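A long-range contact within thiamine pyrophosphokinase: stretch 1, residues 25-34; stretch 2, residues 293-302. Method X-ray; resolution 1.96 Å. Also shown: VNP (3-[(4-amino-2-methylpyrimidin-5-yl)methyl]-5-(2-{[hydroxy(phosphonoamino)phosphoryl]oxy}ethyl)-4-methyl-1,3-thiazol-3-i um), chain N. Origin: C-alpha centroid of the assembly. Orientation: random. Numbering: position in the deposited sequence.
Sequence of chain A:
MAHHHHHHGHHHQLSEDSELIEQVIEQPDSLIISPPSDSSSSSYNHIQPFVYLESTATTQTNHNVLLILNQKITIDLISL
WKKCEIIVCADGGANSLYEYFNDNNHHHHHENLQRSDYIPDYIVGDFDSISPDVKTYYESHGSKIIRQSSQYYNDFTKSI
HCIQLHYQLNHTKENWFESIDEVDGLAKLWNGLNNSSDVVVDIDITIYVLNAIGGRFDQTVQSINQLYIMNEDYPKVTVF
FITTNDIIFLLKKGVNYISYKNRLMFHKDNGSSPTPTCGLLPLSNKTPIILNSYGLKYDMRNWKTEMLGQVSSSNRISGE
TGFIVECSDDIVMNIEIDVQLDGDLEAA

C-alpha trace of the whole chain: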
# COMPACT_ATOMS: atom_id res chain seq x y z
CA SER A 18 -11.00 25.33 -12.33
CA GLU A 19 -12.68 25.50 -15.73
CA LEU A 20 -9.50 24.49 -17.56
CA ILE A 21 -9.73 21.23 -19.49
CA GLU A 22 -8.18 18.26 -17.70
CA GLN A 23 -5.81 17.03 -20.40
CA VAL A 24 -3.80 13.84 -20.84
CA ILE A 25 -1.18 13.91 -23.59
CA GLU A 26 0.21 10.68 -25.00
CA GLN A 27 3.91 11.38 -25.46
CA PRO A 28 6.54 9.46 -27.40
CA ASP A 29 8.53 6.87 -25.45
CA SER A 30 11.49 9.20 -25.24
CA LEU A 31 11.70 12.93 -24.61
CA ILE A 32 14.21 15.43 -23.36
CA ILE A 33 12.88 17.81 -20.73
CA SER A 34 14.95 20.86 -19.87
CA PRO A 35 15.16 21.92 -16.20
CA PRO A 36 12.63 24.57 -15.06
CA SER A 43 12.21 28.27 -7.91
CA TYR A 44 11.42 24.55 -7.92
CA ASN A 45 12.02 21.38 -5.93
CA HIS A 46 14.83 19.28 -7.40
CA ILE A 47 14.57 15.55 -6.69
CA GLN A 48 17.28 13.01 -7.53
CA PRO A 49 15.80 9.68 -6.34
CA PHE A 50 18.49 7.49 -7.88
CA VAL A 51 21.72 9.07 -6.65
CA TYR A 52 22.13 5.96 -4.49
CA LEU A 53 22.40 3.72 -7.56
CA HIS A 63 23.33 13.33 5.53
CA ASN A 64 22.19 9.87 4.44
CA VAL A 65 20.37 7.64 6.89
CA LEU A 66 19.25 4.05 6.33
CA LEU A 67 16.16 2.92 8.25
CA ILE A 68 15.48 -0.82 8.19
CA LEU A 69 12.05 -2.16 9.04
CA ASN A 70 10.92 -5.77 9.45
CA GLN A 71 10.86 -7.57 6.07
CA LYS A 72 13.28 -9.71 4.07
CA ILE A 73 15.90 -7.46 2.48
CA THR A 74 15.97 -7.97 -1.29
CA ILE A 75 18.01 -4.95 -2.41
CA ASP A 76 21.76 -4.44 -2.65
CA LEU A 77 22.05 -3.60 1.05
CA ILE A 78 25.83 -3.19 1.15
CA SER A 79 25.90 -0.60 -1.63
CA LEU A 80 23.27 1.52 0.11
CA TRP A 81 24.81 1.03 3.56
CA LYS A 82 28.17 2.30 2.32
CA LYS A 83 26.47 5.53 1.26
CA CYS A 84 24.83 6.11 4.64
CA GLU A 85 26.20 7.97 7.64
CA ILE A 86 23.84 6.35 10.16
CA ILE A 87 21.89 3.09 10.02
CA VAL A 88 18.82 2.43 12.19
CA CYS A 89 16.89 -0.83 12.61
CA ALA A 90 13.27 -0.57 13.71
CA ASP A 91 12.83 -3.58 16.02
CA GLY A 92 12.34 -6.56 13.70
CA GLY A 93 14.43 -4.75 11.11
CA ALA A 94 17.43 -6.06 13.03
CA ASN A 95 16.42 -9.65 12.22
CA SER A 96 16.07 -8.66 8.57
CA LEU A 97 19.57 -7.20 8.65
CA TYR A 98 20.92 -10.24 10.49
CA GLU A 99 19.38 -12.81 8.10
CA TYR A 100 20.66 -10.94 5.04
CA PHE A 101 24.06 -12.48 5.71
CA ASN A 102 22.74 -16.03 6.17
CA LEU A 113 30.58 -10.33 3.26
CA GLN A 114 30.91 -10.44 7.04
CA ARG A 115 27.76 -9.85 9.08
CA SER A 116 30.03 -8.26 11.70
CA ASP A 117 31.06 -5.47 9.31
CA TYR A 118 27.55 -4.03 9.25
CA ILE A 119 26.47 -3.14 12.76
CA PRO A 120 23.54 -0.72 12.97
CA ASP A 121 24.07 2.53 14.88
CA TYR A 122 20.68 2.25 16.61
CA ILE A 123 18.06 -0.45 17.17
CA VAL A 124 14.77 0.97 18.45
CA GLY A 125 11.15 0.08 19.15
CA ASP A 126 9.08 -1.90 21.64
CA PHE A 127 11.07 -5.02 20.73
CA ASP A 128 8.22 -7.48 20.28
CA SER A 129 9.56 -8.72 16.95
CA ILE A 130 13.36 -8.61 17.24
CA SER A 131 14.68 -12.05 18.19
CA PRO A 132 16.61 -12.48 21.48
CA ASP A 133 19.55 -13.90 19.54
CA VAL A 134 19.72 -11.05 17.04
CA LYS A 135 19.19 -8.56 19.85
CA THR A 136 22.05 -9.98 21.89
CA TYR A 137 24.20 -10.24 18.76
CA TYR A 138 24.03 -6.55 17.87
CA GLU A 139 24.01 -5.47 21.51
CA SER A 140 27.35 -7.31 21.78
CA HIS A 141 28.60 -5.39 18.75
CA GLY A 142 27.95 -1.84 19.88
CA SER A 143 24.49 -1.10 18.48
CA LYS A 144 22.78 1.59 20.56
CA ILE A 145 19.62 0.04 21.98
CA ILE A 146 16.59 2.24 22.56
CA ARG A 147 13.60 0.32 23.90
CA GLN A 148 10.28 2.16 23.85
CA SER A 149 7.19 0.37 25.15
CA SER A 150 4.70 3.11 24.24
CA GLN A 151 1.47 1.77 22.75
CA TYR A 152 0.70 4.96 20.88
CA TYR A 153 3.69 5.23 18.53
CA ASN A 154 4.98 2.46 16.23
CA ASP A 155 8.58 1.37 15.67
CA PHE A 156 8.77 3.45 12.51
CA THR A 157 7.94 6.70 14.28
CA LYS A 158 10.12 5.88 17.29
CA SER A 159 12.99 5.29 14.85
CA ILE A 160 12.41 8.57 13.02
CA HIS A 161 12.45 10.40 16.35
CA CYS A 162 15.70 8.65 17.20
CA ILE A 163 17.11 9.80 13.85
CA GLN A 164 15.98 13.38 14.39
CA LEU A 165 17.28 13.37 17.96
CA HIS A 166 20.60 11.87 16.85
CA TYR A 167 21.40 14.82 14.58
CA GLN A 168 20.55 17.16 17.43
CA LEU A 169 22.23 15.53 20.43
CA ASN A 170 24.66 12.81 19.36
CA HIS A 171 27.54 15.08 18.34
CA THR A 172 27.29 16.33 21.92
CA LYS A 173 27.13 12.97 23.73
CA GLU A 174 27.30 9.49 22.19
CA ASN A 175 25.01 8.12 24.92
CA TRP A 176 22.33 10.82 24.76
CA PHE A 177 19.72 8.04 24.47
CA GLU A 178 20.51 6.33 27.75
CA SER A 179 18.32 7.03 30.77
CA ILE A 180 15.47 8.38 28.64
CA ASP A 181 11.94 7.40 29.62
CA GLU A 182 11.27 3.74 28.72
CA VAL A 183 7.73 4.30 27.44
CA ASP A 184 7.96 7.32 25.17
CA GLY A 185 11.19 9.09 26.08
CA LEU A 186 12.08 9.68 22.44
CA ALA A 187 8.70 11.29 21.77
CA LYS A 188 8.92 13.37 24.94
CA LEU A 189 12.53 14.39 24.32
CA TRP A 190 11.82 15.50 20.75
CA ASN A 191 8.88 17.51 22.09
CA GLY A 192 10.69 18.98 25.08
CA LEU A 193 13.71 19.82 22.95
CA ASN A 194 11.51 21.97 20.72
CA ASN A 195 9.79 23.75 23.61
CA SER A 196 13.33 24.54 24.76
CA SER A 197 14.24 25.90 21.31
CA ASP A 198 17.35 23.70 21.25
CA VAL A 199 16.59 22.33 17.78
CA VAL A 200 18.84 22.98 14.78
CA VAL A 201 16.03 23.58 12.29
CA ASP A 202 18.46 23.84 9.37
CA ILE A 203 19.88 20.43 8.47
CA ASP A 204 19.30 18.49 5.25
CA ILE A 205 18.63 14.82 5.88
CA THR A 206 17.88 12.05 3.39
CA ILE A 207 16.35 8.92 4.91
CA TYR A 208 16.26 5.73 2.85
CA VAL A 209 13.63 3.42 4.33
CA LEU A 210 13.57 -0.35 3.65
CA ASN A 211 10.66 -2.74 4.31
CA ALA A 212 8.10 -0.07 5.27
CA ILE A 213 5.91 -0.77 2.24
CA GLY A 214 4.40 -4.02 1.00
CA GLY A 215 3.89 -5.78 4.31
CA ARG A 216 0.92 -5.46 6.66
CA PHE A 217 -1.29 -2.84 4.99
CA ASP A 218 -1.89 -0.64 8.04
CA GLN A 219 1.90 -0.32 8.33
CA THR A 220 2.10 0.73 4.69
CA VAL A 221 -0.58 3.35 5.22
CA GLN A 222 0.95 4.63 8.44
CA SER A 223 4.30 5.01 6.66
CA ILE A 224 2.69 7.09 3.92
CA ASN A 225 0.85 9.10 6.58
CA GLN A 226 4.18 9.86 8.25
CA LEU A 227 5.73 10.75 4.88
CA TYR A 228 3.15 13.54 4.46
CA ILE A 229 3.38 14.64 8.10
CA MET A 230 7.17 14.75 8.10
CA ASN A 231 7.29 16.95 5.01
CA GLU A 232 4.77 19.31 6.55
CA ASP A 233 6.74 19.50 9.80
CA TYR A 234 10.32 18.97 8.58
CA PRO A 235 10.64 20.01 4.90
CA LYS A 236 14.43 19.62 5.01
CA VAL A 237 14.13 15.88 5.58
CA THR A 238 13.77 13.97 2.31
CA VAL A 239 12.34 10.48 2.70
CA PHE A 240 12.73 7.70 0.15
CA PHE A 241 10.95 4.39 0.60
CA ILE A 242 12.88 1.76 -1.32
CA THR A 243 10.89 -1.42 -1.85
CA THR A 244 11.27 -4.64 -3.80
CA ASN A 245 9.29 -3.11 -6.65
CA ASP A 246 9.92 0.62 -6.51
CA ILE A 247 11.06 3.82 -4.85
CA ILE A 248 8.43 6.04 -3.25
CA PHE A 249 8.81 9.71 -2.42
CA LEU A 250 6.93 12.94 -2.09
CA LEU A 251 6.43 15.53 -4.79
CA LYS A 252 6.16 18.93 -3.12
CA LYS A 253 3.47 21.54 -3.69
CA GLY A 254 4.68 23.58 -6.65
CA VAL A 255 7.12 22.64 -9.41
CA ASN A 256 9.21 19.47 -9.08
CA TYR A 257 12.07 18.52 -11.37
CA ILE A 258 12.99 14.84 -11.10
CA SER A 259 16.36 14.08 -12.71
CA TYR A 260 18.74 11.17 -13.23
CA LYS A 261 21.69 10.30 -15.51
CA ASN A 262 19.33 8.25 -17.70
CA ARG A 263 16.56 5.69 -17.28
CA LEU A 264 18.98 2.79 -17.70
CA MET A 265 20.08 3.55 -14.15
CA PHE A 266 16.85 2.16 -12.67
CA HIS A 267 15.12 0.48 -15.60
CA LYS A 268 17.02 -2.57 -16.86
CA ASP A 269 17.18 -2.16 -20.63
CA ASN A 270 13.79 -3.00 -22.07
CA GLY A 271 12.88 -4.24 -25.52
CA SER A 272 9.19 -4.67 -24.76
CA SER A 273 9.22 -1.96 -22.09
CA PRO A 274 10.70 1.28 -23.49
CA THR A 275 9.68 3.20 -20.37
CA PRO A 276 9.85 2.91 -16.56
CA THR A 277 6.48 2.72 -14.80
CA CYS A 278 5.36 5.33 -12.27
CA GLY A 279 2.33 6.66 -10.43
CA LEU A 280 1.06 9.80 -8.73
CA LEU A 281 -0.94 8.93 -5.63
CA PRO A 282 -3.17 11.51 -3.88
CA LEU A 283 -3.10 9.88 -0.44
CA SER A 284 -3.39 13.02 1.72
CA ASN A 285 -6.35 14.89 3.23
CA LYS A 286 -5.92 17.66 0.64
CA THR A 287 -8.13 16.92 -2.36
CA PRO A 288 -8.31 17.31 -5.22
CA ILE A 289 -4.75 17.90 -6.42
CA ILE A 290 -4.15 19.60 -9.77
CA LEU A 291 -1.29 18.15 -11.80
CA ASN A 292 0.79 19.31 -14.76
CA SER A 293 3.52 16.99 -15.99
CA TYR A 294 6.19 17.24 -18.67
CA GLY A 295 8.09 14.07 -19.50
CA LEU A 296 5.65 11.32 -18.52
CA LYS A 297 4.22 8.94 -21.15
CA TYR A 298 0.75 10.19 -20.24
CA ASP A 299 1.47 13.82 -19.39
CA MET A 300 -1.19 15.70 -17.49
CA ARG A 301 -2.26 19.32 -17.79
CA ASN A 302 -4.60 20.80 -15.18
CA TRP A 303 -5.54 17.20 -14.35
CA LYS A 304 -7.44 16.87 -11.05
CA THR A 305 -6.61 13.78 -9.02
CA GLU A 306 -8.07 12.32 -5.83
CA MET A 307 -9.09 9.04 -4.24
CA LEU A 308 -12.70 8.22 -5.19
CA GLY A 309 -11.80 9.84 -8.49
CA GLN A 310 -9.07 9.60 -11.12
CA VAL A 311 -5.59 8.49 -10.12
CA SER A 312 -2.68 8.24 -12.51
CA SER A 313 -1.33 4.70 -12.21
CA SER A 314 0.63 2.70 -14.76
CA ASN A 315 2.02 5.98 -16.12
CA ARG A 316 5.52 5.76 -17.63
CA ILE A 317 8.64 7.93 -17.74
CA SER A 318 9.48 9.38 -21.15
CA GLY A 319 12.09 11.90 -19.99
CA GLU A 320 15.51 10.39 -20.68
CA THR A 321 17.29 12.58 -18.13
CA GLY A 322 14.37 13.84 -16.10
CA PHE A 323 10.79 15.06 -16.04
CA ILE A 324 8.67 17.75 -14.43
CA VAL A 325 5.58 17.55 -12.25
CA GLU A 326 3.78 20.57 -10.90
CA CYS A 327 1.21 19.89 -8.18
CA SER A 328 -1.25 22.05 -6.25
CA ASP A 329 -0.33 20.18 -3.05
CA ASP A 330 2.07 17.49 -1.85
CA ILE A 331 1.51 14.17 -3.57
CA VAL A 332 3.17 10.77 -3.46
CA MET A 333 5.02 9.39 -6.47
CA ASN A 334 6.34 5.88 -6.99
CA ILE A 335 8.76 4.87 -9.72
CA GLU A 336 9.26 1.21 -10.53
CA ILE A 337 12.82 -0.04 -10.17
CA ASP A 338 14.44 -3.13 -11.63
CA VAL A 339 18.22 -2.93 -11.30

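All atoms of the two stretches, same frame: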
# COMPACT_ATOMS: atom_id res chain seq x y z
N ILE A 25 -1.88 13.94 -22.32
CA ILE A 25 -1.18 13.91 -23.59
C ILE A 25 -0.31 12.67 -23.75
O ILE A 25 0.61 12.46 -22.97
CB ILE A 25 -0.27 15.15 -23.74
CG1 ILE A 25 -1.09 16.42 -23.55
CG2 ILE A 25 0.42 15.13 -25.10
CD1 ILE A 25 -0.24 17.66 -23.37
N GLU A 26 -0.60 11.86 -24.76
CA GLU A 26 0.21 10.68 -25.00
C GLU A 26 1.49 11.15 -25.66
O GLU A 26 1.47 11.69 -26.77
CB GLU A 26 -0.55 9.69 -25.89
CG GLU A 26 -1.59 8.88 -25.12
CD GLU A 26 -2.48 8.05 -26.02
OE1 GLU A 26 -2.02 7.65 -27.11
OE2 GLU A 26 -3.65 7.80 -25.64
N GLN A 27 2.61 10.96 -24.97
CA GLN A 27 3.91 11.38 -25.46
C GLN A 27 4.66 10.23 -26.10
O GLN A 27 4.25 9.08 -26.00
CB GLN A 27 4.74 11.93 -24.29
CG GLN A 27 4.08 13.05 -23.55
CD GLN A 27 4.19 14.37 -24.29
OE1 GLN A 27 4.22 14.40 -25.51
NE2 GLN A 27 4.23 15.46 -23.54
N PRO A 28 5.77 10.54 -26.79
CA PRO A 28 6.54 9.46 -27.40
C PRO A 28 7.28 8.78 -26.25
O PRO A 28 7.35 9.34 -25.15
CB PRO A 28 7.48 10.20 -28.37
CG PRO A 28 7.61 11.53 -27.76
CD PRO A 28 6.22 11.84 -27.29
N ASP A 29 7.82 7.60 -26.49
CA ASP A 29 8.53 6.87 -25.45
C ASP A 29 9.76 7.57 -24.91
O ASP A 29 10.22 7.27 -23.80
CB ASP A 29 8.93 5.48 -25.94
CG ASP A 29 7.74 4.58 -26.13
OD1 ASP A 29 6.73 4.78 -25.43
OD2 ASP A 29 7.82 3.66 -26.98
N SER A 30 10.31 8.49 -25.68
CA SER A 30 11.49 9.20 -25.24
C SER A 30 11.35 10.69 -25.50
O SER A 30 10.86 11.10 -26.55
CB SER A 30 12.73 8.65 -25.92
OG SER A 30 13.00 7.33 -25.47
N LEU A 31 11.76 11.48 -24.53
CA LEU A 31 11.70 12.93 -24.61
C LEU A 31 12.85 13.50 -23.82
O LEU A 31 13.44 12.82 -22.98
CB LEU A 31 10.40 13.46 -23.99
CG LEU A 31 9.05 13.24 -24.68
CD1 LEU A 31 7.94 13.70 -23.74
CD2 LEU A 31 9.01 14.02 -25.99
N ILE A 32 13.18 14.75 -24.11
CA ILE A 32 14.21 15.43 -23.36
C ILE A 32 13.50 16.63 -22.75
O ILE A 32 12.91 17.45 -23.47
CB ILE A 32 15.39 15.90 -24.24
CG1 ILE A 32 16.45 14.80 -24.34
CG2 ILE A 32 16.05 17.13 -23.62
CD1 ILE A 32 15.94 13.49 -24.85
N ILE A 33 13.52 16.71 -21.43
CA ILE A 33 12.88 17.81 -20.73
C ILE A 33 13.98 18.67 -20.13
O ILE A 33 14.86 18.17 -19.43
CB ILE A 33 11.97 17.29 -19.59
CG1 ILE A 33 10.94 16.30 -20.15
CG2 ILE A 33 11.26 18.45 -18.91
CD1 ILE A 33 9.97 16.90 -21.16
N SER A 34 13.94 19.96 -20.42
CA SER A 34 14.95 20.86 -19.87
C SER A 34 14.51 21.27 -18.47
O SER A 34 13.32 21.34 -18.18
CB SER A 34 15.08 22.11 -20.74
OG SER A 34 15.47 21.77 -22.06
N SER A 293 2.26 17.71 -15.84
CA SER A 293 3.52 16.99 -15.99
C SER A 293 4.13 17.20 -17.37
O SER A 293 3.42 17.46 -18.34
CB SER A 293 3.32 15.49 -15.75
OG SER A 293 2.47 14.90 -16.71
N TYR A 294 5.45 17.10 -17.43
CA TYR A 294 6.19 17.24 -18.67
C TYR A 294 7.25 16.15 -18.64
O TYR A 294 8.18 16.21 -17.83
CB TYR A 294 6.85 18.62 -18.74
CG TYR A 294 5.90 19.76 -18.46
CD1 TYR A 294 5.15 20.34 -19.49
CD2 TYR A 294 5.69 20.20 -17.16
CE1 TYR A 294 4.21 21.34 -19.21
CE2 TYR A 294 4.76 21.19 -16.87
CZ TYR A 294 4.02 21.76 -17.90
OH TYR A 294 3.10 22.73 -17.60
N GLY A 295 7.11 15.14 -19.49
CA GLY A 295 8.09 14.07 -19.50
C GLY A 295 7.53 12.69 -19.18
O GLY A 295 8.24 11.70 -19.26
N LEU A 296 6.26 12.62 -18.80
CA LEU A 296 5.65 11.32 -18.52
C LEU A 296 4.98 10.84 -19.81
O LEU A 296 4.61 11.66 -20.65
CB LEU A 296 4.62 11.43 -17.40
CG LEU A 296 5.20 11.94 -16.07
CD1 LEU A 296 4.11 11.92 -15.00
CD2 LEU A 296 6.38 11.07 -15.65
N LYS A 297 4.85 9.53 -19.96
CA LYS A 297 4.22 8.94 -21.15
C LYS A 297 2.81 9.50 -21.32
O LYS A 297 2.39 9.82 -22.43
CB LYS A 297 4.17 7.42 -21.01
CG LYS A 297 3.56 6.68 -22.20
CD LYS A 297 4.42 6.78 -23.45
CE LYS A 297 3.77 6.03 -24.62
NZ LYS A 297 4.57 6.18 -25.87
N TYR A 298 2.09 9.63 -20.21
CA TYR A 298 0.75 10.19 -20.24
C TYR A 298 0.84 11.47 -19.41
O TYR A 298 0.53 11.49 -18.22
CB TYR A 298 -0.24 9.19 -19.63
CG TYR A 298 -0.21 7.87 -20.35
CD1 TYR A 298 -0.99 7.64 -21.49
CD2 TYR A 298 0.66 6.86 -19.94
CE1 TYR A 298 -0.90 6.44 -22.20
CE2 TYR A 298 0.75 5.66 -20.64
CZ TYR A 298 -0.02 5.46 -21.76
OH TYR A 298 0.10 4.28 -22.46
N ASP A 299 1.31 12.54 -20.05
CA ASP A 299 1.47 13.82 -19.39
C ASP A 299 0.13 14.44 -19.09
O ASP A 299 -0.81 14.35 -19.88
CB ASP A 299 2.31 14.79 -20.24
CG ASP A 299 3.80 14.68 -19.95
OD1 ASP A 299 4.16 14.37 -18.79
OD2 ASP A 299 4.61 14.93 -20.87
N MET A 300 0.04 15.07 -17.93
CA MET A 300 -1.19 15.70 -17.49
C MET A 300 -1.08 17.22 -17.51
O MET A 300 -0.01 17.78 -17.31
CB MET A 300 -1.52 15.22 -16.07
CG MET A 300 -1.83 13.73 -15.97
SD MET A 300 -1.41 12.99 -14.35
CE MET A 300 0.34 12.77 -14.54
N ARG A 301 -2.20 17.87 -17.78
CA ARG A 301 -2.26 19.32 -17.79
C ARG A 301 -3.55 19.67 -17.07
O ARG A 301 -4.62 19.24 -17.49
CB ARG A 301 -2.26 19.87 -19.23
CG ARG A 301 -0.99 19.51 -20.02
CD ARG A 301 0.26 19.93 -19.26
NE ARG A 301 1.43 19.14 -19.64
CZ ARG A 301 2.04 19.22 -20.82
NH1 ARG A 301 1.60 20.06 -21.75
NH2 ARG A 301 3.09 18.44 -21.07
N ASN A 302 -3.44 20.40 -15.97
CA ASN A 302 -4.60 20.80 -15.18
C ASN A 302 -5.49 19.60 -14.87
O ASN A 302 -6.72 19.71 -14.84
CB ASN A 302 -5.39 21.87 -15.94
CG ASN A 302 -4.56 23.12 -16.19
OD1 ASN A 302 -4.10 23.77 -15.26
ND2 ASN A 302 -4.37 23.44 -17.46
O2G VNP N . 0.87 -2.03 -17.95
PG VNP N . 0.94 -2.44 -16.40
O3G VNP N . 1.81 -1.50 -15.65
O1G VNP N . 1.52 -3.94 -16.37
N3B VNP N . -0.57 -2.48 -15.81
PB VNP N . -1.69 -2.96 -16.88
O2B VNP N . -2.97 -3.18 -16.16
O1B VNP N . -1.14 -4.09 -17.65
O1 VNP N . -1.85 -1.70 -17.87
C7 VNP N . -2.28 -0.39 -17.46
C12 VNP N . -2.96 0.24 -18.67
C11 VNP N . -3.39 1.71 -18.54
C10 VNP N . -2.28 2.75 -18.65
CM4 VNP N . -1.02 2.54 -19.50
S1 VNP N . -4.18 2.23 -16.98
C9 VNP N . -3.55 3.86 -17.12
N5 VNP N . -2.49 3.86 -17.93
C7A VNP N . -1.53 4.98 -17.98
C5A VNP N . -2.15 6.33 -17.61
C6A VNP N . -1.61 6.97 -16.50
N1A VNP N . -2.00 8.18 -16.15
C2A VNP N . -2.94 8.83 -16.86
CM2 VNP N . -3.35 10.25 -16.45
N3A VNP N . -3.49 8.25 -17.93
C4A VNP N . -3.12 7.02 -18.32
N4A VNP N . -3.70 6.49 -19.40

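Residues 25-26 run antiparallel to residues 298-299. Ile-25 N donates to Asp-299 O at 2.7 Å, and Asp-299 N returns to Ile-25 O at 3.0 Å. Gln-27 N extends the ladder to Lys-297 O at 2.8 Å.

Lys-297 starts with its CA-to-CB bond pointing away from the first stretch. Its t, p, t, t conformation bends once, at chi2, and brings the amine back. Lys-297 NZ there forms a salt bridge with Asp-29 OD1 at 2.6 Å and a hydrogen bond to Gln-27 O at 2.9 Å. Asp-29 also points away at CB, and its m rotamer returns the carboxylate to the lysine.

Gln-27 is m at both chi1 and chi2. This folded shape lets Gln-27 NE2 donate a hydrogen bond to Asp-299 OD2 at 2.7 Å. Asp-299 also organises its own turn: OD2 accepts from Gly-295 N at 2.9 Å, and OD1 accepts from Leu-296 N at 2.7 Å.

Arg-301 is held by Ser-293 O, 2.9 Å from both NE and NH2. Ile-25 CD1 lies over one face of the Arg-301 guanidinium, 3.4 Å from Arg-301 NH1.

Ile-33, m at both chi angles, places CG1 3.7 Å from Gly-295 CA. The phi of 119° at Gly-295 by itself favours glycine. On the Glu-26 side of the sheet, the Tyr-298 ring has VNP over one face, with CD2 3.5 Å from VNP C7A.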